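Local coordinates for protein endonuclease 2 (Arabidopsis thaliana, PDB 3W52) that cleaves RNA and single-stranded DNA, and double-stranded DNA less well, as a metal-dependent endonuclease that yields 5'-phosphorylated products, at residues Ile60-Ala65 with Leu129-Ala134; Ala88-Thr93 with Cys199-Ala204. All coordinates share one frame; numbering follows the deposited sequence.

Contact 1: residues Ile60-Ala65 with Leu129-Ala134. With ZN (zinc ion), chain G; ADE (adenine), chain E.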
ATOM      1  N   ILE A  60       2.905  -7.963  -6.810  1.00 10.58           N
ATOM      2  CA  ILE A  60       2.727  -8.389  -8.208  1.00 10.41           C
ATOM      3  C   ILE A  60       4.106  -8.420  -8.811  1.00 11.88           C
ATOM      4  O   ILE A  60       4.854  -7.480  -8.642  1.00 12.13           O
ATOM      5  CB  ILE A  60       1.901  -7.352  -9.017  1.00 12.54           C
ATOM      6  CG1 ILE A  60       0.462  -7.379  -8.543  1.00 11.73           C
ATOM      7  CG2 ILE A  60       1.961  -7.695 -10.551  1.00 15.58           C
ATOM      8  CD1 ILE A  60      -0.375  -6.235  -9.049  1.00 13.40           C
ATOM      9  N   ASN A  61       4.453  -9.522  -9.482  1.00 13.95           N
ATOM     10  CA  ASN A  61       5.731  -9.622 -10.185  1.00 16.79           C
ATOM     11  C   ASN A  61       5.473  -9.379 -11.673  1.00 16.80           C
ATOM     12  O   ASN A  61       4.538  -9.976 -12.259  1.00 17.62           O
ATOM     13  CB  ASN A  61       6.320 -11.032 -10.051  1.00 19.70           C
ATOM     14  CG  ASN A  61       7.075 -11.247  -8.752  1.00 21.72           C
ATOM     15  OD1 ASN A  61       7.142 -12.365  -8.282  1.00 29.78           O
ATOM     16  ND2 ASN A  61       7.658 -10.219  -8.196  1.00 24.29           N
ATOM     17  N   THR A  62       6.249  -8.493 -12.293  1.00 17.15           N
ATOM     18  CA  THR A  62       6.050  -8.239 -13.739  1.00 18.27           C
ATOM     19  C   THR A  62       7.364  -8.495 -14.512  1.00 17.86           C
ATOM     20  O   THR A  62       8.457  -8.714 -13.936  1.00 15.75           O
ATOM     21  CB  THR A  62       5.730  -6.741 -14.026  1.00 19.22           C
ATOM     22  OG1 THR A  62       6.913  -5.974 -13.730  1.00 20.73           O
ATOM     23  CG2 THR A  62       4.626  -6.201 -13.083  1.00 19.58           C
ATOM     24  N   PRO A  63       7.272  -8.517 -15.860  1.00 18.82           N
ATOM     25  CA  PRO A  63       8.493  -8.699 -16.660  1.00 19.52           C
ATOM     26  C   PRO A  63       9.266  -7.378 -16.495  1.00 20.23           C
ATOM     27  O   PRO A  63       8.734  -6.402 -15.937  1.00 19.85           O
ATOM     28  CB  PRO A  63       7.970  -8.737 -18.094  1.00 19.63           C
ATOM     29  CG  PRO A  63       6.591  -9.357 -17.936  1.00 21.45           C
ATOM     30  CD  PRO A  63       6.050  -8.698 -16.665  1.00 19.12           C
ATOM     31  N   ASP A  64      10.495  -7.310 -17.000  1.00 20.83           N
ATOM     32  CA  ASP A  64      11.268  -6.083 -16.925  1.00 21.55           C
ATOM     33  C   ASP A  64      10.766  -5.061 -17.952  1.00 21.75           C
ATOM     34  O   ASP A  64      11.370  -4.908 -19.004  1.00 22.57           O
ATOM     35  CB  ASP A  64      12.755  -6.336 -17.222  1.00 23.95           C
ATOM     36  CG  ASP A  64      13.451  -7.255 -16.205  1.00 26.63           C
ATOM     37  OD1 ASP A  64      12.851  -7.802 -15.260  1.00 25.42           O
ATOM     38  OD2 ASP A  64      14.682  -7.466 -16.400  1.00 30.20           O
ATOM     39  N   ALA A  65       9.684  -4.346 -17.656  1.00 20.95           N
ATOM     40  CA  ALA A  65       9.147  -3.305 -18.554  1.00 21.70           C
ATOM     41  C   ALA A  65       8.237  -2.471 -17.676  1.00 20.62           C
ATOM     42  O   ALA A  65       8.038  -2.868 -16.549  1.00 23.82           O
ATOM     43  CB  ALA A  65       8.371  -3.945 -19.705  1.00 20.62           C
ATOM     44  N   LEU A 129       7.394  -0.598  -5.421  1.00  7.28           N
ATOM     45  CA  LEU A 129       8.130  -1.868  -5.572  1.00  8.33           C
ATOM     46  C   LEU A 129       7.331  -3.090  -5.201  1.00 10.99           C
ATOM     47  O   LEU A 129       7.867  -4.243  -5.291  1.00 12.38           O
ATOM     48  CB  LEU A 129       9.478  -1.800  -4.830  1.00  8.93           C
ATOM     49  CG  LEU A 129      10.419  -0.831  -5.573  1.00  7.09           C
ATOM     50  CD1 LEU A 129      11.750  -0.829  -4.741  1.00 11.00           C
ATOM     51  CD2 LEU A 129      10.716  -1.279  -7.081  1.00 10.31           C
ATOM     52  N   HIS A 130       6.064  -2.931  -4.828  1.00  8.11           N
ATOM     53  CA  HIS A 130       5.242  -4.124  -4.708  1.00  8.42           C
ATOM     54  C   HIS A 130       4.564  -4.470  -6.060  1.00  9.04           C
ATOM     55  O   HIS A 130       3.797  -5.422  -6.130  1.00 10.64           O
ATOM     56  CB  HIS A 130       4.158  -3.986  -3.646  1.00  8.83           C
ATOM     57  CG  HIS A 130       4.695  -4.265  -2.272  1.00  7.16           C
ATOM     58  ND1 HIS A 130       4.127  -5.183  -1.412  1.00  9.73           N
ATOM     59  CD2 HIS A 130       5.792  -3.788  -1.651  1.00  8.04           C
ATOM     60  CE1 HIS A 130       4.857  -5.261  -0.314  1.00  9.44           C
ATOM     61  NE2 HIS A 130       5.878  -4.426  -0.439  1.00  8.19           N
ATOM     62  N   VAL A 131       4.839  -3.680  -7.102  1.00  9.28           N
ATOM     63  CA  VAL A 131       4.303  -3.986  -8.457  1.00  9.54           C
ATOM     64  C   VAL A 131       5.548  -3.741  -9.321  1.00 11.16           C
ATOM     65  O   VAL A 131       5.743  -2.668  -9.928  1.00 12.62           O
ATOM     66  CB  VAL A 131       3.179  -3.029  -8.878  1.00  9.32           C
ATOM     67  CG1 VAL A 131       2.583  -3.531 -10.292  1.00 11.26           C
ATOM     68  CG2 VAL A 131       2.034  -3.125  -7.818  1.00  8.31           C
ATOM     69  N   SER A 132       6.447  -4.713  -9.314  1.00 11.46           N
ATOM     70  CA  SER A 132       7.681  -4.485 -10.013  1.00 12.41           C
ATOM     71  C   SER A 132       8.271  -5.782 -10.490  1.00 14.10           C
ATOM     72  O   SER A 132       7.547  -6.786 -10.560  1.00 13.35           O
ATOM     73  CB  SER A 132       8.666  -3.674  -9.166  1.00 13.83           C
ATOM     74  OG  SER A 132       8.986  -4.376  -7.999  1.00 18.90           O
ATOM     75  N   TYR A 133       9.567  -5.747 -10.809  1.00 14.50           N
ATOM     76  CA  TYR A 133      10.195  -6.879 -11.486  1.00 15.35           C
ATOM     77  C   TYR A 133      10.403  -8.193 -10.774  1.00 15.45           C
ATOM     78  O   TYR A 133      10.977  -8.275  -9.705  1.00 13.99           O
ATOM     79  CB  TYR A 133      11.556  -6.470 -12.083  1.00 15.56           C
ATOM     80  CG  TYR A 133      11.563  -5.232 -12.966  1.00 16.78           C
ATOM     81  CD1 TYR A 133      10.377  -4.669 -13.468  1.00 17.06           C
ATOM     82  CD2 TYR A 133      12.766  -4.674 -13.342  1.00 19.15           C
ATOM     83  CE1 TYR A 133      10.407  -3.578 -14.327  1.00 19.99           C
ATOM     84  CE2 TYR A 133      12.813  -3.592 -14.212  1.00 21.86           C
ATOM     85  CZ  TYR A 133      11.637  -3.054 -14.690  1.00 22.43           C
ATOM     86  OH  TYR A 133      11.735  -1.962 -15.508  1.00 29.18           O
ATOM     87  N   ALA A 134       9.956  -9.257 -11.411  1.00 16.30           N
ATOM     88  CA  ALA A 134      10.198 -10.569 -10.823  1.00 16.49           C
ATOM     89  C   ALA A 134      11.739 -10.805 -10.754  1.00 17.20           C
ATOM     90  O   ALA A 134      12.265 -11.424  -9.823  1.00 16.58           O
ATOM     91  CB  ALA A 134       9.558 -11.668 -11.732  1.00 17.93           C
TER
HETATM   92 ZN    ZN G 310       7.450  -4.717   0.976  1.00 11.48          ZN
HETATM   93  N9  ADE E 308       7.994  -8.324  -1.169  1.00 34.56           N
HETATM   94  C8  ADE E 308       8.395  -9.574  -0.713  1.00 32.68           C
HETATM   95  N7  ADE E 308       8.711 -10.409  -1.685  1.00 33.17           N
HETATM   96  C5  ADE E 308       8.505  -9.668  -2.848  1.00 33.12           C
HETATM   97  C6  ADE E 308       8.663  -9.992  -4.190  1.00 32.44           C
HETATM   98  N6  ADE E 308       9.090 -11.182  -4.599  1.00 34.21           N
HETATM   99  N1  ADE E 308       8.368  -9.043  -5.110  1.00 32.74           N
HETATM  100  C2  ADE E 308       7.931  -7.825  -4.672  1.00 33.67           C
HETATM  101  N3  ADE E 308       7.743  -7.406  -3.428  1.00 33.18           N
HETATM  102  C4  ADE E 308       8.051  -8.386  -2.549  1.00 32.17           C
HETATM  103  O   HOH W   1       7.984  -6.791   1.379  1.00 14.40           O

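Contact 2: residues Ala88-Thr93 with Cys199-Ala204. With NAG (2-acetamido-2-deoxy-beta-D-glucopyranose), chain B.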
ATOM      1  N   ALA A  88      -6.111 -10.329  -4.666  1.00  9.87           N
ATOM      2  CA  ALA A  88      -6.479 -10.403  -3.261  1.00 10.25           C
ATOM      3  C   ALA A  88      -7.471  -9.282  -2.966  1.00 10.32           C
ATOM      4  O   ALA A  88      -8.437  -9.472  -2.214  1.00 11.12           O
ATOM      5  CB  ALA A  88      -5.265 -10.233  -2.401  1.00  9.64           C
ATOM      6  N   ILE A  89      -7.194  -8.109  -3.529  1.00  9.74           N
ATOM      7  CA  ILE A  89      -8.103  -7.008  -3.260  1.00  9.68           C
ATOM      8  C   ILE A  89      -9.525  -7.307  -3.819  1.00 11.86           C
ATOM      9  O   ILE A  89     -10.554  -7.034  -3.175  1.00 12.62           O
ATOM     10  CB  ILE A  89      -7.525  -5.715  -3.815  1.00 11.18           C
ATOM     11  CG1 ILE A  89      -6.360  -5.251  -2.886  1.00  8.46           C
ATOM     12  CG2 ILE A  89      -8.657  -4.640  -3.855  1.00  9.95           C
ATOM     13  CD1 ILE A  89      -5.536  -4.025  -3.508  1.00  9.88           C
ATOM     14  N   TYR A  90      -9.603  -7.852  -5.015  1.00 11.43           N
ATOM     15  CA  TYR A  90     -10.923  -8.240  -5.540  1.00 12.15           C
ATOM     16  C   TYR A  90     -11.553  -9.282  -4.649  1.00 12.44           C
ATOM     17  O   TYR A  90     -12.765  -9.213  -4.356  1.00 14.44           O
ATOM     18  CB  TYR A  90     -10.813  -8.831  -6.933  1.00 14.59           C
ATOM     19  CG  TYR A  90     -10.488  -7.842  -8.027  1.00 14.12           C
ATOM     20  CD1 TYR A  90     -11.300  -6.721  -8.251  1.00 16.35           C
ATOM     21  CD2 TYR A  90      -9.467  -8.107  -8.924  1.00 18.05           C
ATOM     22  CE1 TYR A  90     -11.099  -5.909  -9.348  1.00 17.03           C
ATOM     23  CE2 TYR A  90      -9.255  -7.294 -10.034  1.00 19.63           C
ATOM     24  CZ  TYR A  90     -10.079  -6.210 -10.234  1.00 17.15           C
ATOM     25  OH  TYR A  90      -9.900  -5.483 -11.369  1.00 19.41           O
ATOM     26  N   ASN A  91     -10.750 -10.268  -4.220  1.00 12.87           N
ATOM     27  CA  ASN A  91     -11.286 -11.340  -3.360  1.00 12.75           C
ATOM     28  C   ASN A  91     -11.886 -10.842  -2.049  1.00 12.87           C
ATOM     29  O   ASN A  91     -13.051 -11.132  -1.703  1.00 13.34           O
ATOM     30  CB  ASN A  91     -10.130 -12.338  -3.084  1.00 13.05           C
ATOM     31  CG  ASN A  91     -10.531 -13.490  -2.182  1.00 14.97           C
ATOM     32  OD1 ASN A  91     -11.670 -14.003  -2.249  1.00 15.07           O
ATOM     33  ND2 ASN A  91      -9.571 -13.889  -1.344  1.00 13.36           N
ATOM     34  N   TYR A  92     -11.097 -10.086  -1.277  1.00 10.85           N
ATOM     35  CA  TYR A  92     -11.540  -9.653   0.022  1.00 10.44           C
ATOM     36  C   TYR A  92     -12.584  -8.544  -0.031  1.00 12.09           C
ATOM     37  O   TYR A  92     -13.443  -8.451   0.863  1.00 12.96           O
ATOM     38  CB  TYR A  92     -10.324  -9.288   0.906  1.00 11.56           C
ATOM     39  CG  TYR A  92      -9.506 -10.509   1.250  1.00 11.26           C
ATOM     40  CD1 TYR A  92     -10.034 -11.522   2.078  1.00 12.28           C
ATOM     41  CD2 TYR A  92      -8.255 -10.706   0.680  1.00 12.81           C
ATOM     42  CE1 TYR A  92      -9.299 -12.710   2.310  1.00 10.02           C
ATOM     43  CE2 TYR A  92      -7.500 -11.916   0.897  1.00 12.34           C
ATOM     44  CZ  TYR A  92      -8.055 -12.893   1.713  1.00 12.75           C
ATOM     45  OH  TYR A  92      -7.392 -14.068   1.921  1.00 12.91           O
ATOM     46  N   THR A  93     -12.535  -7.695  -1.056  1.00 11.74           N
ATOM     47  CA  THR A  93     -13.591  -6.671  -1.150  1.00 13.84           C
ATOM     48  C   THR A  93     -14.930  -7.392  -1.461  1.00 14.72           C
ATOM     49  O   THR A  93     -15.985  -7.043  -0.935  1.00 13.62           O
ATOM     50  CB  THR A  93     -13.287  -5.622  -2.249  1.00 14.16           C
ATOM     51  OG1 THR A  93     -13.013  -6.265  -3.464  1.00 18.07           O
ATOM     52  CG2 THR A  93     -12.104  -4.806  -1.885  1.00 13.67           C
ATOM     53  N   CYS A 199     -14.258   5.026  -9.015  1.00 22.24           N
ATOM     54  CA  CYS A 199     -14.061   3.685  -9.502  1.00 24.77           C
ATOM     55  C   CYS A 199     -15.407   3.241 -10.126  1.00 26.51           C
ATOM     56  O   CYS A 199     -16.431   3.236  -9.466  1.00 27.08           O
ATOM     57  CB  CYS A 199     -13.598   2.782  -8.365  1.00 25.06           C
ATOM     58  SG  CYS A 199     -13.453   1.018  -8.792  1.00 24.12           S
ATOM     59  N   THR A 200     -15.400   2.933 -11.408  1.00 29.64           N
ATOM     60  CA  THR A 200     -16.646   2.476 -12.059  1.00 34.17           C
ATOM     61  C   THR A 200     -16.958   1.012 -11.764  1.00 36.18           C
ATOM     62  O   THR A 200     -18.063   0.547 -12.037  1.00 36.85           O
ATOM     63  CB  THR A 200     -16.595   2.676 -13.573  1.00 35.50           C
ATOM     64  OG1 THR A 200     -15.532   1.897 -14.136  1.00 36.77           O
ATOM     65  CG2 THR A 200     -16.413   4.160 -13.880  1.00 36.26           C
ATOM     66  N   LYS A 201     -15.999   0.278 -11.193  1.00 38.61           N
ATOM     67  CA  LYS A 201     -16.246  -1.129 -10.843  1.00 40.32           C
ATOM     68  C   LYS A 201     -17.096  -1.244  -9.611  1.00 41.07           C
ATOM     69  O   LYS A 201     -17.175  -0.327  -8.769  1.00 42.23           O
ATOM     70  CB  LYS A 201     -14.951  -1.904 -10.593  1.00 40.89           C
ATOM     71  CG  LYS A 201     -14.312  -2.431 -11.851  1.00 42.82           C
ATOM     72  CD  LYS A 201     -13.198  -3.409 -11.537  1.00 44.28           C
ATOM     73  CE  LYS A 201     -12.839  -4.191 -12.768  1.00 44.90           C
ATOM     74  NZ  LYS A 201     -12.656  -3.254 -13.905  1.00 46.86           N
ATOM     75  N   LYS A 202     -17.693  -2.419  -9.480  1.00 42.28           N
ATOM     76  CA  LYS A 202     -18.587  -2.728  -8.372  1.00 42.66           C
ATOM     77  C   LYS A 202     -17.973  -2.430  -7.006  1.00 41.67           C
ATOM     78  O   LYS A 202     -18.629  -1.923  -6.065  1.00 42.39           O
ATOM     79  CB  LYS A 202     -18.997  -4.225  -8.437  1.00 44.75           C
ATOM     80  CG  LYS A 202     -19.226  -4.781  -9.862  1.00 47.11           C
ATOM     81  CD  LYS A 202     -17.907  -4.899 -10.669  1.00 48.15           C
ATOM     82  CE  LYS A 202     -18.121  -5.341 -12.109  1.00 48.53           C
ATOM     83  NZ  LYS A 202     -16.853  -5.252 -12.925  1.00 49.25           N
ATOM     84  N   THR A 203     -16.686  -2.728  -6.896  1.00 38.54           N
ATOM     85  CA  THR A 203     -16.029  -2.588  -5.626  1.00 34.89           C
ATOM     86  C   THR A 203     -14.783  -1.756  -5.601  1.00 31.20           C
ATOM     87  O   THR A 203     -14.718  -0.671  -5.014  1.00 29.25           O
ATOM     88  CB  THR A 203     -15.568  -3.959  -5.118  1.00 36.56           C
ATOM     89  OG1 THR A 203     -14.939  -4.679  -6.216  1.00 36.96           O
ATOM     90  CG2 THR A 203     -16.740  -4.754  -4.527  1.00 37.38           C
ATOM     91  N   ALA A 204     -13.770  -2.342  -6.208  1.00 26.91           N
ATOM     92  CA  ALA A 204     -12.463  -1.749  -6.194  1.00 23.67           C
ATOM     93  C   ALA A 204     -11.856  -1.792  -7.577  1.00 20.10           C
ATOM     94  O   ALA A 204     -12.269  -2.596  -8.413  1.00 18.97           O
ATOM     95  CB  ALA A 204     -11.613  -2.515  -5.204  1.00 25.89           C
TER
HETATM   96  C1  NAG B   1      -9.485 -15.288  -0.941  1.00 13.21           C
HETATM   97  C2  NAG B   1      -8.105 -15.886  -1.257  1.00 13.28           C
HETATM   98  C3  NAG B   1      -8.148 -17.384  -0.776  1.00 14.02           C
HETATM   99  C4  NAG B   1      -8.544 -17.473   0.686  1.00 14.89           C
HETATM  100  C5  NAG B   1      -9.804 -16.663   1.004  1.00 13.81           C
HETATM  101  C6  NAG B   1     -10.012 -16.475   2.493  1.00 13.60           C
HETATM  102  C7  NAG B   1      -7.211 -14.768  -3.255  1.00 16.25           C
HETATM  103  C8  NAG B   1      -6.842 -13.685  -2.348  1.00  8.51           C
HETATM  104  N2  NAG B   1      -7.866 -15.812  -2.698  1.00 13.97           N
HETATM  105  O3  NAG B   1      -6.859 -17.975  -0.983  1.00 14.40           O
HETATM  106  O4  NAG B   1      -8.847 -18.849   1.048  1.00 15.60           O
HETATM  107  O5  NAG B   1      -9.716 -15.339   0.438  1.00 14.66           O
HETATM  108  O6  NAG B   1      -8.863 -15.962   3.182  1.00 14.58           O
HETATM  109  O7  NAG B   1      -6.919 -14.654  -4.499  1.00 20.43           O
HETATM  110  O   HOH W   2     -14.143  -7.310  -6.275  1.00 33.88           O

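Contact 1: residues Ile60-Ala65 with Leu129-Ala134
Ile-60 N donates to His-130 O at 2.8 Å, the first rung of a short parallel beta ladder. Ser-132 N then gives a longer bond to Ile-60 O. Thr-62 N binds Ser-132 O at 2.8 Å, and Ala-134 N closes the ladder on Thr-62 O, nearly straight at 172° and in the carbonyl plane. This inner part is tightly packed. Ile-60 and Val-131 lie side by side and point the same way, with Ile-60 CB 4.1 Å from Val-131 CG1. The other face carries Asn-61, whose CB rests on the methyl of Ala-134. Asn-61 ND2 also reaches N1 of the bound adenine, a weak bond of 3.4 Å. This is consistent with a substrate-binding role for Ile-60 and Asn-61; segment 129-134 lies in substrate-binding region 120-169. His-130 NE2 binds the zinc ion at 2.1 Å, together with His-154 and Asp-158, while ND1 is hydrogen-bonded to His-58 O. A water on this metal accepts a bond from adenine N9.

Toward Pro-63 and Asp-64 the contact is more open to solvent. Here the Tyr-133 ring does most of the touching. Asp-64 CA sits over its face, 3.7 Å from the centroid, in a CH-pi contact. Thr-62 holds OG1 between its backbone N and carbonyl carbon (chi1 68°), where it donates to Pro-63 O at 2.9 Å. Asp-64 OD1 is hydrogen-bonded to Ser-135 OG. Around the ladder, Ile-60 and Thr-62 touch helices 70-73 and 206-221, Tyr-133 touches helix 206-221, and Leu-129 packs on helix 153-169.

Contact 2: residues Ala88-Thr93 with Cys199-Ala204
Ala-204 CB packs against Ile-89 CG2 at 3.9 Å, with the methyl of Thr-93 also close by. CG2 is the branch of Ile-89 that meets the loop. Thr-93 turns OG1 between its N and carbonyl carbon (chi1 52°). There the hydroxyl donates to Ile-89 O at 2.6 Å. The same oxygen takes the helical bond from Thr-93 N, so two donors grip it. The Thr-93 and Thr-203 side chains cross obliquely, their OG1 atoms 3.7 Å apart. A water joins the two segments: it donates to Tyr-90 O and is hydrogen-bonded to Thr-203 OG1 at 2.7 Å.

Tyr-90 and Lys-201 cross at about a right angle. The lysine chain runs extended through chi2 and chi3 (-169° and 165°), which brings CE to 3.5 Å from Tyr-90 OH. Lys-201 CD lies at the ring edge. Ala-204 O is buried here with no polar partner.

Away from the loop, Asn-91 ND2 is covalently bound to C1 of the N-acetylglucosamine. ND2 lies 3.5 Å above one face of the Tyr-92 ring, offset toward the rim. Sugar O6 lies at the ring edge, in plane, hydrogen-bonded to Tyr-92 OH at 2.7 Å. The ring also stacks with Phe-117. A leucine in place of Tyr-92 would probably leave O6 without this mate and lose the stack, though Gln-95 and Arg-83 also bind the sugar. The Cys-199 to Cys-205 disulfide closes the loop between helices 190-197 and 206-221. The arrangement is thus a disulfide-closed interhelical loop packed on helix 85-96, which carries an N-linked glycan on another side.

Both contacts lie about 15 Å from the centre of the chain, but they differ in chemistry. Contact 1 is a backbone ladder with one end at the zinc and adenine site and the other running out to exposed loop residues. Contact 2 sets a helix against a loop through apolar and hydroxyl side chains, the Tyr-90 ring beside Lys-201, and a water, and most of its touching residues are buried. Its polar decoration, the glycan, lies off the interface. Helix 206-221 borders both: it packs on Ile-60, Thr-62 and Tyr-133 in contact 1, and its first residue, Pro-206, meets Ile-89 and Tyr-90 in contact 2. The two do not touch; their nearest atoms are about 8 Å apart.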